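Local coordinates for protein 2''-aminoglycoside nucleotidyltransferase (Klebsiella pneumoniae, PDB 4WQK) that confers bacterial resistance to kanamycin, gentamicin and related aminoglycosides by magnesium-dependent transfer of a nucleotide to their 2''-hydroxyl group, at residues K12-L22 and E57-L65; D45-E53 and L85-W93. One frame throughout, in Å; residues are numbered along the deposited sequence. Where two conformers were deposited one is given.

Both contacts lie in the N-terminal domain, which has the nucleotidyltransferase fold, and they are about 12 Å apart, centre to centre. Contact 1 pairs helix 5-19 with helix 55-64; contact 2 pairs parallel strands 46-51 and 84-93 of the mixed sheet that these helices cover. Their segments alternate along the chain, 12-22, 45-53, 57-65 and 85-93, with helix 55-64 the next element after strand 46-51, beyond a short 3-10 segment. The layers meet where Leu58 CD2 rests 3.7 Å from Phe50 CG and Ile13 CD1 lies 3.9 Å from Leu86 CD1. The helices thus pack against one face of the sheet, while the magnesium-binding aspartates of contact 2 project from the other.

Contact 1. Residues K12-L22 and E57-L65; sequences KILAAADERNL and ELEAIVEML
Ile61 is the apolar centre where two helices that cover the sheet of the nucleotidyltransferase fold, 5-19 and 55-64, pack together. The short helical segments run at 131° to each other, with axes 10.0 Å apart at closest approach. With CG1 of Ile61 anti to the carbonyl carbon (chi1 -71°), its chain lies against Ala16, CG1 being 4.0 Å from Ala16 CB, and CD1 ends 3.7 Å from Ala17 CA. Leu22 closes over this same end with CD2. One turn further along, Leu65 lies roughly perpendicular to Ile13, and its CD1 sits 3.7 Å from Ile13 CG1.

Around this apolar centre, Arg20 runs antiparallel to the Ile61 side chain. The extended chain carries CD and NE along Ile61 CG1 and brings the guanidinium to Ala60, whose CB is 3.6 Å from Arg20 NH2. The carbonyl oxygen of Glu57 lies over one face of that guanidinium, toward its rim. Glu57 itself is held by a salt bridge to Arg54, which also bonds to the Arg20 and Asn21 carbonyls. A Schellman motif with Asn21 at C-prime ends helix 5-19 and turns Leu22 back toward helix 55-64. Between the charged side chains a water accepts from Arg20 NH1 at 2.8 Å and donates to Glu57 OE1.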
# COMPACT_ATOMS: atom_id res chain seq x y z
N LYS A 12 6.56 -10.47 -10.65
CA LYS A 12 7.93 -10.14 -11.11
C LYS A 12 8.66 -9.17 -10.19
O LYS A 12 9.86 -9.35 -9.92
CB LYS A 12 7.91 -9.54 -12.51
CG LYS A 12 7.63 -10.50 -13.61
CD LYS A 12 7.61 -9.80 -14.98
CE LYS A 12 7.45 -10.84 -16.10
NZ LYS A 12 6.52 -10.32 -17.13
N ILE A 13 7.98 -8.11 -9.72
CA ILE A 13 8.61 -7.15 -8.82
C ILE A 13 9.03 -7.82 -7.53
O ILE A 13 10.18 -7.62 -7.05
CB ILE A 13 7.64 -6.00 -8.53
CG1 ILE A 13 7.45 -5.18 -9.80
CG2 ILE A 13 8.19 -5.10 -7.44
CD1 ILE A 13 6.22 -4.26 -9.71
N LEU A 14 8.14 -8.63 -6.95
CA LEU A 14 8.45 -9.24 -5.66
C LEU A 14 9.54 -10.29 -5.83
O LEU A 14 10.35 -10.50 -4.90
CB LEU A 14 7.21 -9.85 -5.02
CG LEU A 14 6.19 -8.77 -4.68
CD1 LEU A 14 5.04 -9.48 -3.99
CD2 LEU A 14 6.77 -7.72 -3.74
N ALA A 15 9.61 -11.00 -6.97
CA ALA A 15 10.70 -11.97 -7.20
C ALA A 15 12.03 -11.24 -7.18
O ALA A 15 13.01 -11.72 -6.57
CB ALA A 15 10.52 -12.69 -8.49
N ALA A 16 12.09 -10.14 -7.89
CA ALA A 16 13.35 -9.39 -7.96
C ALA A 16 13.69 -8.82 -6.58
O ALA A 16 14.88 -8.77 -6.20
CB ALA A 16 13.23 -8.29 -9.00
N ALA A 17 12.70 -8.38 -5.81
CA ALA A 17 12.96 -7.82 -4.48
C ALA A 17 13.42 -8.93 -3.53
O ALA A 17 14.38 -8.77 -2.80
CB ALA A 17 11.70 -7.10 -3.94
N ASP A 18 12.79 -10.09 -3.59
CA ASP A 18 13.23 -11.21 -2.76
C ASP A 18 14.71 -11.54 -3.02
O ASP A 18 15.47 -11.86 -2.11
CB ASP A 18 12.37 -12.46 -3.01
CG ASP A 18 10.96 -12.40 -2.34
OD1 ASP A 18 10.64 -11.41 -1.63
OD2 ASP A 18 10.24 -13.44 -2.48
N GLU A 19 15.11 -11.56 -4.31
CA GLU A 19 16.48 -11.93 -4.69
C GLU A 19 17.48 -10.94 -4.07
O GLU A 19 18.61 -11.33 -3.70
CB GLU A 19 16.62 -11.98 -6.21
CG GLU A 19 18.02 -12.34 -6.69
CD GLU A 19 18.04 -12.78 -8.16
OE1 GLU A 19 17.07 -12.49 -8.89
OE2 GLU A 19 19.03 -13.41 -8.57
N ARG A 20 17.05 -9.69 -3.95
CA ARG A 20 17.85 -8.61 -3.37
C ARG A 20 17.68 -8.49 -1.84
O ARG A 20 18.21 -7.52 -1.23
CB ARG A 20 17.48 -7.27 -4.04
CG ARG A 20 17.86 -7.18 -5.52
CD ARG A 20 17.24 -5.93 -6.16
NE ARG A 20 17.67 -5.69 -7.54
CZ ARG A 20 18.64 -4.86 -7.91
NH1 ARG A 20 19.32 -4.15 -7.01
NH2 ARG A 20 18.93 -4.73 -9.21
N ASN A 21 16.95 -9.43 -1.22
CA ASN A 21 16.64 -9.31 0.21
C ASN A 21 16.02 -7.96 0.58
O ASN A 21 16.34 -7.39 1.65
CB ASN A 21 17.92 -9.56 1.00
CG ASN A 21 18.59 -10.84 0.58
OD1 ASN A 21 19.76 -10.86 0.20
ND2 ASN A 21 17.83 -11.93 0.61
N LEU A 22 15.14 -7.47 -0.30
CA LEU A 22 14.51 -6.15 -0.20
C LEU A 22 13.04 -6.38 0.14
O LEU A 22 12.30 -6.89 -0.71
CB LEU A 22 14.63 -5.39 -1.50
CG LEU A 22 13.90 -4.06 -1.48
CD1 LEU A 22 14.66 -3.09 -0.58
CD2 LEU A 22 13.81 -3.54 -2.93
N GLU A 57 17.43 0.58 -4.82
CA GLU A 57 17.27 -0.82 -5.18
C GLU A 57 15.91 -1.03 -5.82
O GLU A 57 15.79 -1.82 -6.77
CB GLU A 57 17.44 -1.74 -3.97
CG GLU A 57 18.86 -1.64 -3.37
CD GLU A 57 19.03 -2.53 -2.17
OE1 GLU A 57 18.77 -3.75 -2.33
OE2 GLU A 57 19.43 -2.02 -1.09
N LEU A 58 14.87 -0.35 -5.31
CA LEU A 58 13.57 -0.44 -5.97
C LEU A 58 13.64 0.18 -7.36
O LEU A 58 13.10 -0.40 -8.32
CB LEU A 58 12.48 0.20 -5.12
CG LEU A 58 11.10 0.20 -5.77
CD1 LEU A 58 10.63 -1.21 -6.08
CD2 LEU A 58 10.08 0.91 -4.84
N GLU A 59 14.32 1.31 -7.50
CA GLU A 59 14.43 1.92 -8.81
C GLU A 59 15.17 0.96 -9.77
O GLU A 59 14.85 0.88 -10.95
CB GLU A 59 15.14 3.29 -8.75
CG GLU A 59 14.31 4.38 -8.05
CD GLU A 59 14.89 5.78 -8.24
OE1 GLU A 59 15.75 6.00 -9.14
OE2 GLU A 59 14.48 6.72 -7.53
N ALA A 60 16.15 0.23 -9.26
CA ALA A 60 16.88 -0.70 -10.11
C ALA A 60 15.97 -1.84 -10.58
O ALA A 60 16.09 -2.29 -11.72
CB ALA A 60 18.12 -1.26 -9.37
N ILE A 61 15.06 -2.30 -9.70
CA ILE A 61 14.10 -3.32 -10.11
C ILE A 61 13.22 -2.79 -11.23
O ILE A 61 13.03 -3.45 -12.27
CB ILE A 61 13.27 -3.77 -8.91
CG1 ILE A 61 14.15 -4.59 -7.95
CG2 ILE A 61 12.01 -4.53 -9.37
CD1 ILE A 61 13.47 -4.83 -6.60
N VAL A 62 12.73 -1.56 -11.05
CA VAL A 62 11.88 -0.95 -12.06
C VAL A 62 12.59 -0.88 -13.41
O VAL A 62 12.03 -1.25 -14.45
CB VAL A 62 11.44 0.48 -11.63
CG1 VAL A 62 10.80 1.27 -12.78
CG2 VAL A 62 10.50 0.40 -10.42
N GLU A 63 13.82 -0.40 -13.40
CA GLU A 63 14.60 -0.27 -14.64
C GLU A 63 14.87 -1.63 -15.27
O GLU A 63 14.86 -1.75 -16.50
CB GLU A 63 15.90 0.47 -14.36
CG GLU A 63 15.66 1.94 -13.98
CD GLU A 63 16.88 2.62 -13.38
OE1 GLU A 63 18.02 2.25 -13.75
OE2 GLU A 63 16.69 3.54 -12.55
N MET A 64 15.15 -2.64 -14.45
CA MET A 64 15.47 -3.96 -14.96
C MET A 64 14.26 -4.55 -15.68
O MET A 64 14.40 -5.28 -16.66
CB MET A 64 15.93 -4.85 -13.80
CG MET A 64 16.53 -6.15 -14.21
SD MET A 64 15.82 -7.50 -13.31
CE MET A 64 14.33 -7.51 -14.25
N LEU A 65 13.08 -4.20 -15.21
CA LEU A 65 11.81 -4.66 -15.79
C LEU A 65 11.36 -3.79 -16.97
O LEU A 65 10.26 -3.99 -17.53
CB LEU A 65 10.75 -4.67 -14.69
CG LEU A 65 10.90 -5.78 -13.66
CD1 LEU A 65 9.82 -5.65 -12.62
CD2 LEU A 65 10.83 -7.15 -14.32
O HOH W 1 19.99 -4.65 -4.37

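Contact 2. Residues D45-E53 and L85-W93; sequences DIDLTFPGE and LLDCEPAWW. With MG (magnesium ion), chain B; GOL (glycerol), chain L.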
# COMPACT_ATOMS: atom_id res chain seq x y z
N ASP A 45 -3.84 1.06 -10.32
CA ASP A 45 -2.40 0.95 -10.22
C ASP A 45 -2.01 -0.01 -9.10
O ASP A 45 -2.88 -0.60 -8.47
CB ASP A 45 -1.76 2.32 -10.00
CG ASP A 45 -2.18 2.98 -8.70
OD1 ASP A 45 -2.65 2.30 -7.78
OD2 ASP A 45 -2.04 4.21 -8.62
N ILE A 46 -0.70 -0.19 -8.90
CA ILE A 46 -0.19 -1.03 -7.84
C ILE A 46 0.51 -0.11 -6.84
O ILE A 46 1.43 0.59 -7.21
CB ILE A 46 0.82 -2.06 -8.35
CG1 ILE A 46 0.15 -2.99 -9.37
CG2 ILE A 46 1.37 -2.91 -7.23
CD1 ILE A 46 1.15 -3.58 -10.32
N ASP A 47 0.08 -0.14 -5.58
CA ASP A 47 0.73 0.67 -4.54
C ASP A 47 1.76 -0.16 -3.80
O ASP A 47 1.48 -1.29 -3.38
CB ASP A 47 -0.30 1.23 -3.57
CG ASP A 47 -1.31 2.14 -4.29
OD1 ASP A 47 -1.05 3.34 -4.45
OD2 ASP A 47 -2.35 1.67 -4.75
N LEU A 48 2.95 0.42 -3.62
CA LEU A 48 4.01 -0.27 -2.90
C LEU A 48 4.57 0.61 -1.83
O LEU A 48 4.73 1.82 -2.03
CB LEU A 48 5.19 -0.64 -3.83
CG LEU A 48 4.85 -1.55 -5.01
CD1 LEU A 48 6.03 -1.65 -5.99
CD2 LEU A 48 4.49 -2.97 -4.49
N THR A 49 4.91 -0.01 -0.71
CA THR A 49 5.63 0.66 0.36
C THR A 49 7.04 0.03 0.42
O THR A 49 7.18 -1.18 0.45
CB THR A 49 4.90 0.50 1.69
OG1 THR A 49 3.59 1.08 1.60
CG2 THR A 49 5.67 1.22 2.79
N PHE A 50 8.07 0.88 0.44
CA PHE A 50 9.45 0.38 0.31
C PHE A 50 10.35 0.99 1.40
O PHE A 50 10.09 2.11 1.84
CB PHE A 50 10.04 0.71 -1.08
CG PHE A 50 10.16 2.20 -1.35
CD1 PHE A 50 9.09 2.96 -1.89
CD2 PHE A 50 11.34 2.88 -1.04
CE1 PHE A 50 9.18 4.32 -2.12
CE2 PHE A 50 11.43 4.25 -1.28
CZ PHE A 50 10.36 4.98 -1.82
N PRO A 51 11.43 0.29 1.76
CA PRO A 51 12.39 0.90 2.71
C PRO A 51 13.02 2.16 2.14
O PRO A 51 13.70 2.13 1.10
CB PRO A 51 13.44 -0.22 2.89
CG PRO A 51 12.68 -1.46 2.62
CD PRO A 51 11.75 -1.12 1.46
N GLY A 52 12.81 3.27 2.81
CA GLY A 52 13.19 4.57 2.25
C GLY A 52 14.66 4.67 1.92
O GLY A 52 15.06 5.35 0.95
N GLU A 53 15.47 4.02 2.75
CA GLU A 53 16.93 4.14 2.62
C GLU A 53 17.46 3.18 1.54
O GLU A 53 18.66 3.22 1.20
CB GLU A 53 17.61 3.91 3.98
CG GLU A 53 17.81 2.44 4.39
CD GLU A 53 16.56 1.64 4.77
OE1 GLU A 53 15.43 2.17 4.82
OE2 GLU A 53 16.73 0.43 5.06
N LEU A 85 1.08 1.35 -13.77
CA LEU A 85 1.59 2.37 -12.86
C LEU A 85 1.86 1.79 -11.49
O LEU A 85 1.07 1.01 -10.96
CB LEU A 85 0.59 3.53 -12.75
CG LEU A 85 0.82 4.84 -13.52
CD1 LEU A 85 1.86 4.71 -14.63
CD2 LEU A 85 -0.50 5.34 -14.08
N LEU A 86 3.00 2.17 -10.93
CA LEU A 86 3.38 1.86 -9.56
C LEU A 86 3.37 3.13 -8.72
O LEU A 86 4.08 4.10 -9.05
CB LEU A 86 4.78 1.27 -9.50
CG LEU A 86 5.13 0.07 -10.35
CD1 LEU A 86 6.52 -0.39 -9.93
CD2 LEU A 86 4.08 -1.00 -10.11
N ASP A 87 2.65 3.10 -7.62
CA ASP A 87 2.54 4.28 -6.73
C ASP A 87 3.32 3.94 -5.46
O ASP A 87 2.85 3.13 -4.66
CB ASP A 87 1.06 4.56 -6.45
CG ASP A 87 0.82 5.76 -5.54
OD1 ASP A 87 1.78 6.33 -5.00
OD2 ASP A 87 -0.37 6.10 -5.36
N CYS A 88 4.51 4.51 -5.32
CA CYS A 88 5.48 4.01 -4.37
C CYS A 88 5.72 5.00 -3.22
O CYS A 88 5.97 6.17 -3.48
CB CYS A 88 6.80 3.76 -5.09
SG CYS A 88 6.69 2.51 -6.37
N GLU A 89 5.62 4.54 -1.97
CA GLU A 89 5.91 5.42 -0.85
C GLU A 89 6.90 4.79 0.13
O GLU A 89 6.87 3.57 0.36
CB GLU A 89 4.63 5.83 -0.13
CG GLU A 89 3.85 4.73 0.53
CD GLU A 89 2.70 5.29 1.40
OE1 GLU A 89 2.88 6.36 2.00
OE2 GLU A 89 1.64 4.67 1.47
N PRO A 90 7.76 5.62 0.71
CA PRO A 90 8.78 5.09 1.63
C PRO A 90 8.22 4.80 3.02
O PRO A 90 7.26 5.45 3.50
CB PRO A 90 9.81 6.21 1.72
CG PRO A 90 8.99 7.47 1.49
CD PRO A 90 7.97 7.05 0.42
N ALA A 91 8.85 3.82 3.67
CA ALA A 91 8.70 3.61 5.11
C ALA A 91 10.11 3.63 5.68
O ALA A 91 11.08 3.30 5.00
CB ALA A 91 8.01 2.31 5.41
N TRP A 92 10.21 4.03 6.95
CA TRP A 92 11.52 4.30 7.58
C TRP A 92 11.70 3.44 8.81
O TRP A 92 10.75 3.20 9.57
CB TRP A 92 11.65 5.79 7.91
CG TRP A 92 11.48 6.64 6.67
CD1 TRP A 92 10.33 7.26 6.25
CD2 TRP A 92 12.48 6.92 5.69
NE1 TRP A 92 10.57 7.89 5.04
CE2 TRP A 92 11.88 7.71 4.69
CE3 TRP A 92 13.83 6.56 5.55
CZ2 TRP A 92 12.59 8.16 3.56
CZ3 TRP A 92 14.53 7.00 4.45
CH2 TRP A 92 13.91 7.80 3.47
N TRP A 93 12.92 2.94 9.01
CA TRP A 93 13.17 2.04 10.13
C TRP A 93 12.95 2.73 11.46
O TRP A 93 13.48 3.83 11.68
CB TRP A 93 14.61 1.50 10.07
CG TRP A 93 14.84 0.41 11.09
CD1 TRP A 93 15.54 0.51 12.24
CD2 TRP A 93 14.31 -0.91 11.04
NE1 TRP A 93 15.53 -0.70 12.93
CE2 TRP A 93 14.73 -1.57 12.23
CE3 TRP A 93 13.51 -1.61 10.12
CZ2 TRP A 93 14.40 -2.90 12.51
CZ3 TRP A 93 13.17 -2.94 10.40
CH2 TRP A 93 13.62 -3.56 11.60
MG MG B . -3.59 2.61 -6.06
C1 GOL L . -1.71 7.88 -1.42
O1 GOL L . -0.98 9.03 -1.09
C2 GOL L . -0.75 6.71 -1.29
O2 GOL L . -0.60 6.27 0.05
C3 GOL L . -1.22 5.58 -2.19
O3 GOL L . -0.07 4.94 -2.69
O HOH W 2 -4.26 0.42 -6.33
O HOH W 3 1.70 2.23 -0.32
O HOH W 4 15.01 3.48 7.08
O HOH W 5 -5.07 2.26 -4.17
O HOH W 6 -3.87 3.89 -4.80
O HOH W 7 -5.11 3.43 -7.05
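Asp45 and Asp47 on one strand and Asp87 on its parallel neighbour form the acidic metal-binding centre of the nucleotidyltransferase fold. A magnesium ion is bound by Asp45 OD1 and Asp47 OD2, each at 2.0 Å, with waters at the remaining positions; one of these also donates to Asp45 O. The carboxylates of Asp47 and Asp87 leave the sheet together, their planes turned 54° apart. Asp47 OD1 and Asp87 OD2, 3.0 Å apart, both bind a second magnesium ion. Asp87 is the probable proton acceptor in catalysis. A glycerol, probably from the crystallisation liquor, donates through O3 to Asp47 OD1. Further along, one water donates to both Thr49 OG1 and Glu89 OE2; the Thr49 hydroxyl also bonds to Asn124.

The backbones are joined by seven hydrogen bonds, from Ile46 N to Leu85 O through Gly52 N to Ala91 O. This regular parallel pairing sets Asp47 beside Asp87 and Thr49 beside Glu89 on the same face.

In the apolar packing, Ile46, Leu48, Leu86 and Cys88 meet on the other face, which packs against helices 5-19 and 55-64. Phe50 takes chi1 63°, placing CG between the backbone N and carbonyl carbon, and this torsion lays the ring over Pro90. One face of the ring thereby receives Pro90 CA, which makes a CH-pi contact over the centre, 3.8 Å from the centroid. At the end of the pairing the indole of Trp92, near the kanamycin-binding Ala101, lies against the backbone of Gly52, where the strand passes into a 3-10 segment: Gly52 CA sits over its six-membered ring, 3.6 Å from the centroid and 17° off the normal.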